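Local coordinates for fucolectin-related protein (Streptococcus pneumoniae, PDB 2WMF) that probably hydrolyses glycosidic bonds in blood-group antigen carbohydrates of the host, as a family 98 glycoside hydrolase linked to fucose utilization, at residues 169-174 and 204-209; 96-101 and 130-135. All coordinates share one frame; numbering follows the deposited sequence.

Interaction 1. Residues 169-174 and 204-209; sequences VCAKYG and HKNLVL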
loop_
_atom_site.group_PDB
_atom_site.type_symbol
_atom_site.label_atom_id
_atom_site.label_comp_id
_atom_site.label_asym_id
_atom_site.label_seq_id
_atom_site.Cartn_x
_atom_site.Cartn_y
_atom_site.Cartn_z
ATOM N N VAL A 169 12.689 -5.306 22.649
ATOM C CA VAL A 169 13.954 -4.584 22.439
ATOM C C VAL A 169 13.680 -3.240 21.735
ATOM O O VAL A 169 14.236 -2.204 22.096
ATOM C CB VAL A 169 14.995 -5.373 21.622
ATOM C CG1 VAL A 169 16.307 -4.552 21.438
ATOM C CG2 VAL A 169 15.365 -6.717 22.275
ATOM N N CYS A 170 12.835 -3.261 20.704
ATOM C CA CYS A 170 12.458 -2.038 20.036
ATOM C C CYS A 170 11.888 -1.023 21.015
ATOM O O CYS A 170 12.230 0.145 20.960
ATOM C CB CYS A 170 11.457 -2.335 18.908
ATOM S SG CYS A 170 12.243 -3.140 17.458
ATOM N N ALA A 171 11.006 -1.477 21.901
ATOM C CA ALA A 171 10.331 -0.570 22.852
ATOM C C ALA A 171 11.351 0.082 23.792
ATOM O O ALA A 171 11.173 1.237 24.215
ATOM C CB ALA A 171 9.237 -1.330 23.652
ATOM N N LYS A 172 12.403 -0.652 24.113
ATOM C CA LYS A 172 13.459 -0.140 24.999
ATOM C C LYS A 172 14.143 1.100 24.403
ATOM O O LYS A 172 14.604 2.018 25.133
ATOM C CB LYS A 172 14.434 -1.272 25.291
ATOM C CG LYS A 172 15.613 -0.905 26.147
ATOM C CD LYS A 172 16.457 -2.148 26.534
ATOM C CE LYS A 172 17.804 -1.754 27.143
ATOM N NZ LYS A 172 18.705 -2.903 27.314
ATOM N N TYR A 173 14.214 1.145 23.071
ATOM C CA TYR A 173 14.983 2.151 22.356
ATOM C C TYR A 173 14.119 3.112 21.528
ATOM O O TYR A 173 14.654 3.863 20.738
ATOM C CB TYR A 173 16.053 1.459 21.466
ATOM C CG TYR A 173 17.167 0.820 22.301
ATOM C CD1 TYR A 173 18.164 1.623 22.847
ATOM C CD2 TYR A 173 17.157 -0.535 22.622
ATOM C CE1 TYR A 173 19.160 1.080 23.659
ATOM C CE2 TYR A 173 18.143 -1.100 23.431
ATOM C CZ TYR A 173 19.143 -0.292 23.957
ATOM O OH TYR A 173 20.160 -0.774 24.793
ATOM N N GLY A 174 12.793 3.072 21.687
ATOM C CA GLY A 174 11.917 3.964 20.939
ATOM C C GLY A 174 11.823 3.641 19.461
ATOM O O GLY A 174 11.478 4.500 18.654
ATOM N N HIS A 204 2.278 -1.805 21.852
ATOM C CA HIS A 204 1.533 -1.351 20.664
ATOM C C HIS A 204 2.159 -0.066 20.045
ATOM O O HIS A 204 2.169 0.097 18.827
ATOM C CB HIS A 204 0.041 -1.171 20.979
ATOM C CG HIS A 204 -0.242 -0.189 22.082
ATOM N ND1 HIS A 204 -0.376 -0.546 23.410
ATOM C CD2 HIS A 204 -0.407 1.153 22.039
ATOM C CE1 HIS A 204 -0.603 0.552 24.129
ATOM N NE2 HIS A 204 -0.620 1.589 23.321
ATOM N N LYS A 205 2.663 0.873 20.875
ATOM C CA LYS A 205 3.317 2.084 20.332
ATOM C C LYS A 205 4.419 1.770 19.308
ATOM O O LYS A 205 4.604 2.516 18.328
ATOM C CB LYS A 205 3.897 2.963 21.463
ATOM C CG LYS A 205 4.250 4.322 20.976
ATOM C CD LYS A 205 4.613 5.363 22.008
ATOM C CE LYS A 205 4.737 6.754 21.215
ATOM N NZ LYS A 205 3.513 7.493 20.562
ATOM N N ASN A 206 5.152 0.687 19.540
ATOM C CA ASN A 206 6.357 0.353 18.760
ATOM C C ASN A 206 6.098 -0.671 17.671
ATOM O O ASN A 206 7.028 -1.059 16.977
ATOM C CB ASN A 206 7.432 -0.198 19.694
ATOM C CG ASN A 206 7.760 0.765 20.828
ATOM O OD1 ASN A 206 8.657 1.625 20.716
ATOM N ND2 ASN A 206 7.062 0.606 21.922
ATOM N N LEU A 207 4.832 -1.060 17.498
ATOM C CA LEU A 207 4.488 -2.150 16.574
ATOM C C LEU A 207 3.740 -1.599 15.352
ATOM O O LEU A 207 2.813 -0.827 15.499
ATOM C CB LEU A 207 3.593 -3.180 17.254
ATOM C CG LEU A 207 3.179 -4.450 16.491
ATOM C CD1 LEU A 207 4.439 -5.216 15.954
ATOM C CD2 LEU A 207 2.255 -5.343 17.337
ATOM N N VAL A 208 4.137 -2.053 14.175
ATOM C CA VAL A 208 3.396 -1.828 12.933
ATOM C C VAL A 208 3.075 -3.199 12.335
ATOM O O VAL A 208 4.006 -3.992 12.101
ATOM C CB VAL A 208 4.214 -1.056 11.899
ATOM C CG1 VAL A 208 3.359 -0.822 10.649
ATOM C CG2 VAL A 208 4.771 0.268 12.524
ATOM N N LEU A 209 1.785 -3.490 12.129
ATOM C CA LEU A 209 1.361 -4.729 11.468
ATOM C C LEU A 209 0.933 -4.319 10.044
ATOM O O LEU A 209 0.292 -3.279 9.836
ATOM C CB LEU A 209 0.254 -5.427 12.257
ATOM C CG LEU A 209 0.670 -5.917 13.667
ATOM C CD1 LEU A 209 -0.516 -6.545 14.462
ATOM C CD2 LEU A 209 1.929 -6.806 13.566
#
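Cys170, in the last turn of helix 159-172, directs its CB toward Asn206, 4.6 Å from Asn206 CB. A small, weakly polar side chain suits this buried place close to the neighbouring turn. At Ala171 the two segments come closest: their backbones approach to 5.8 Å between Ala171 CA and Asn206 CA, which the short methyl permits. The flat amide of Asn206 lies against this residue, with Asn206 CG 3.5 Å from Ala171 CA and 3.8 Å from Ala171 CB. The amide reaches the helix because chi1 of -56° sets CG anti to the carbonyl carbon of Asn206. Gly174 then carries the chain past the end of the same amide. Its positive phi of 71° is a left-handed conformation that glycine adopts easily, and it turns the chain out of the helix toward strand 176-180. Between the segments the contact is by packing alone. Asn206 itself closes the short 3-10 turn before strand 207-212, and its backbone is hydrogen-bonded to Phe177 of strand 176-180. Tyr203 of helix 194-203 touches Ala171, while Phe137 of helix 130-139 packs on Cys170. The C-terminal end of helix 159-172 is thus fitted against the start of strand 207-212, where the strands of the eight-stranded beta/alpha barrel begin.

Interaction 2. Residues 96-101 and 130-135; sequences ELREWY and PEWLDE
Helices 95-111 and 130-139 run side by side in the same general direction, and their backbones stay 9.1 Å apart even at the nearest pair, Arg98 CA and Trp132 CA. Trp132, a long flat side chain, spans this separation. With chi1 at 178°, Trp132 CG is anti to the backbone N and the ring reaches out toward helix 95-111. The aliphatic part of Arg98 passes the indole, the two side chains running in opposite directions. Arg98 CG lies over one face, 3.9 Å above the ring plane and off toward the rim. The next carbon makes an off-centre CH-pi contact, Arg98 CD being 4.1 Å from the centroid of the five-membered ring and 30° from the ring normal. A long aliphatic chain can thus pack on an aromatic surface while its partly exposed guanidinium continues obliquely past the indole and Arg98 NE forms a salt bridge with Asp93. The helices are neighbours on the outer layer of a (beta/alpha)8, or TIM, barrel, with strand 115-121 between them in sequence. Deeper in, toward that strand, Tyr101 meets the benzo end of the indole. Tyr101 CD2 is 3.4 Å from Trp132 CH2, and Tyr101 CB is 3.7 Å from the same atom. The two side chains cross at about a right angle and their ring planes are inclined at 44°, with centroids of the Tyr101 ring and Trp132 six-membered ring 5.5 Å apart. Tyrosine suits this buried place because its ring supplies apolar surface, packing also on Leu117 and Ile119, while its hydroxyl is hydrogen-bonded to the backbone O of Val118.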
loop_
_atom_site.group_PDB
_atom_site.type_symbol
_atom_site.label_atom_id
_atom_site.label_comp_id
_atom_site.label_asym_id
_atom_site.label_seq_id
_atom_site.Cartn_x
_atom_site.Cartn_y
_atom_site.Cartn_z
ATOM N N GLU A 96 28.900 -13.580 8.430
ATOM C CA GLU A 96 28.769 -12.752 7.242
ATOM C C GLU A 96 27.511 -11.875 7.318
ATOM O O GLU A 96 27.527 -10.729 6.903
ATOM C CB GLU A 96 28.724 -13.615 5.982
ATOM C CG GLU A 96 30.031 -14.340 5.638
ATOM C CD GLU A 96 30.345 -15.539 6.580
ATOM O OE1 GLU A 96 29.414 -16.207 7.108
ATOM O OE2 GLU A 96 31.558 -15.799 6.814
ATOM N N LEU A 97 26.414 -12.427 7.844
ATOM C CA LEU A 97 25.188 -11.627 8.022
ATOM C C LEU A 97 25.418 -10.423 8.944
ATOM O O LEU A 97 25.071 -9.289 8.625
ATOM C CB LEU A 97 24.034 -12.491 8.557
ATOM C CG LEU A 97 22.680 -11.791 8.636
ATOM C CD1 LEU A 97 22.224 -11.401 7.204
ATOM C CD2 LEU A 97 21.634 -12.655 9.363
ATOM N N ARG A 98 26.004 -10.681 10.111
ATOM C CA ARG A 98 26.230 -9.621 11.084
ATOM C C ARG A 98 27.208 -8.563 10.486
ATOM O O ARG A 98 26.994 -7.346 10.602
ATOM C CB ARG A 98 26.773 -10.225 12.382
ATOM C CG ARG A 98 25.823 -11.133 13.142
ATOM C CD ARG A 98 26.360 -11.444 14.528
ATOM N NE ARG A 98 25.645 -12.501 15.226
ATOM C CZ ARG A 98 25.880 -12.839 16.492
ATOM N NH1 ARG A 98 26.798 -12.193 17.198
ATOM N NH2 ARG A 98 25.192 -13.804 17.078
ATOM N N GLU A 99 28.243 -9.049 9.804
ATOM C CA GLU A 99 29.227 -8.183 9.161
ATOM C C GLU A 99 28.550 -7.236 8.166
ATOM O O GLU A 99 28.870 -6.035 8.117
ATOM C CB GLU A 99 30.321 -9.026 8.473
ATOM C CG GLU A 99 31.495 -9.194 9.379
ATOM C CD GLU A 99 32.465 -10.305 9.011
ATOM O OE1 GLU A 99 32.424 -10.827 7.861
ATOM O OE2 GLU A 99 33.280 -10.657 9.921
ATOM N N TRP A 100 27.617 -7.784 7.382
ATOM C CA TRP A 100 26.885 -6.993 6.408
ATOM C C TRP A 100 26.011 -5.945 7.094
ATOM O O TRP A 100 26.020 -4.787 6.686
ATOM C CB TRP A 100 26.022 -7.889 5.508
ATOM C CG TRP A 100 25.360 -7.124 4.383
ATOM C CD1 TRP A 100 25.906 -6.807 3.185
ATOM C CD2 TRP A 100 24.018 -6.593 4.370
ATOM N NE1 TRP A 100 24.998 -6.100 2.418
ATOM C CE2 TRP A 100 23.829 -5.967 3.116
ATOM C CE3 TRP A 100 22.967 -6.580 5.296
ATOM C CZ2 TRP A 100 22.630 -5.337 2.763
ATOM C CZ3 TRP A 100 21.777 -5.968 4.935
ATOM C CH2 TRP A 100 21.615 -5.359 3.688
ATOM N N TYR A 101 25.254 -6.352 8.116
ATOM C CA TYR A 101 24.425 -5.385 8.869
ATOM C C TYR A 101 25.278 -4.217 9.392
ATOM O O TYR A 101 24.909 -3.066 9.233
ATOM C CB TYR A 101 23.736 -6.047 10.055
ATOM C CG TYR A 101 22.550 -6.969 9.744
ATOM C CD1 TYR A 101 21.568 -6.630 8.810
ATOM C CD2 TYR A 101 22.397 -8.156 10.440
ATOM C CE1 TYR A 101 20.484 -7.485 8.571
ATOM C CE2 TYR A 101 21.317 -9.016 10.203
ATOM C CZ TYR A 101 20.372 -8.668 9.259
ATOM O OH TYR A 101 19.321 -9.528 9.060
ATOM N N PRO A 130 18.466 -11.196 20.230
ATOM C CA PRO A 130 17.981 -9.892 20.717
ATOM C C PRO A 130 19.057 -9.022 21.387
ATOM O O PRO A 130 19.050 -7.800 21.246
ATOM C CB PRO A 130 16.881 -10.275 21.724
ATOM C CG PRO A 130 16.403 -11.619 21.282
ATOM C CD PRO A 130 17.613 -12.307 20.699
ATOM N N GLU A 131 19.965 -9.657 22.121
ATOM C CA GLU A 131 21.094 -8.938 22.722
ATOM C C GLU A 131 21.970 -8.196 21.667
ATOM O O GLU A 131 22.435 -7.060 21.908
ATOM C CB GLU A 131 21.912 -9.953 23.511
ATOM C CG GLU A 131 21.163 -10.630 24.696
ATOM C CD GLU A 131 20.125 -11.745 24.346
ATOM O OE1 GLU A 131 20.066 -12.272 23.198
ATOM O OE2 GLU A 131 19.338 -12.094 25.285
ATOM N N TRP A 132 22.197 -8.828 20.508
ATOM C CA TRP A 132 22.932 -8.207 19.412
ATOM C C TRP A 132 22.186 -6.999 18.856
ATOM O O TRP A 132 22.767 -5.945 18.606
ATOM C CB TRP A 132 23.233 -9.214 18.291
ATOM C CG TRP A 132 23.941 -8.644 17.092
ATOM C CD1 TRP A 132 25.289 -8.587 16.872
ATOM C CD2 TRP A 132 23.328 -8.032 15.941
ATOM N NE1 TRP A 132 25.547 -8.005 15.661
ATOM C CE2 TRP A 132 24.372 -7.634 15.071
ATOM C CE3 TRP A 132 21.998 -7.788 15.559
ATOM C CZ2 TRP A 132 24.132 -6.988 13.861
ATOM C CZ3 TRP A 132 21.768 -7.150 14.377
ATOM C CH2 TRP A 132 22.814 -6.775 13.522
ATOM N N LEU A 133 20.888 -7.132 18.672
ATOM C CA LEU A 133 20.097 -5.998 18.195
ATOM C C LEU A 133 20.133 -4.820 19.199
ATOM O O LEU A 133 20.263 -3.647 18.804
ATOM C CB LEU A 133 18.652 -6.427 17.958
ATOM C CG LEU A 133 17.689 -5.355 17.464
ATOM C CD1 LEU A 133 18.156 -4.799 16.130
ATOM C CD2 LEU A 133 16.230 -5.889 17.400
ATOM N N ASP A 134 19.989 -5.158 20.487
ATOM C CA ASP A 134 20.056 -4.178 21.594
ATOM C C ASP A 134 21.367 -3.348 21.467
ATOM O O ASP A 134 21.342 -2.114 21.489
ATOM C CB ASP A 134 19.953 -4.927 22.926
ATOM C CG ASP A 134 19.892 -4.010 24.145
ATOM O OD1 ASP A 134 20.808 -3.184 24.311
ATOM O OD2 ASP A 134 18.898 -4.109 24.885
ATOM N N GLU A 135 22.485 -4.043 21.243
ATOM C CA GLU A 135 23.802 -3.416 21.038
ATOM C C GLU A 135 23.797 -2.486 19.844
ATOM O O GLU A 135 24.358 -1.401 19.896
ATOM C CB GLU A 135 24.889 -4.492 20.861
ATOM C CG GLU A 135 25.172 -5.234 22.144
ATOM C CD GLU A 135 26.056 -6.478 21.941
ATOM O OE1 GLU A 135 26.372 -6.849 20.775
ATOM O OE2 GLU A 135 26.422 -7.104 22.977
#

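How the interactions relate
Both contacts are largely buried and belong to the same barrel, their centres about 18 Å apart. Interaction 2 lies between two outer helices, whereas interaction 1 joins an outer helix to the turn and start of an inner strand. Their chemistry differs accordingly: small residues pack on an amide where backbones come close in interaction 1, while CH-pi and aromatic packing by large side chains spans the wider separation in interaction 2, with a partly exposed arginine. Helix 130-139 meets helix 159-172 and the residue that follows it. There Asp134 supplies the polar link, a salt bridge from Lys172 (NZ to OD2, 2.7 Å) and a probable hydrogen bond involving Tyr173 (OH to OD1, 2.5 Å), while Val169 packs on Pro130.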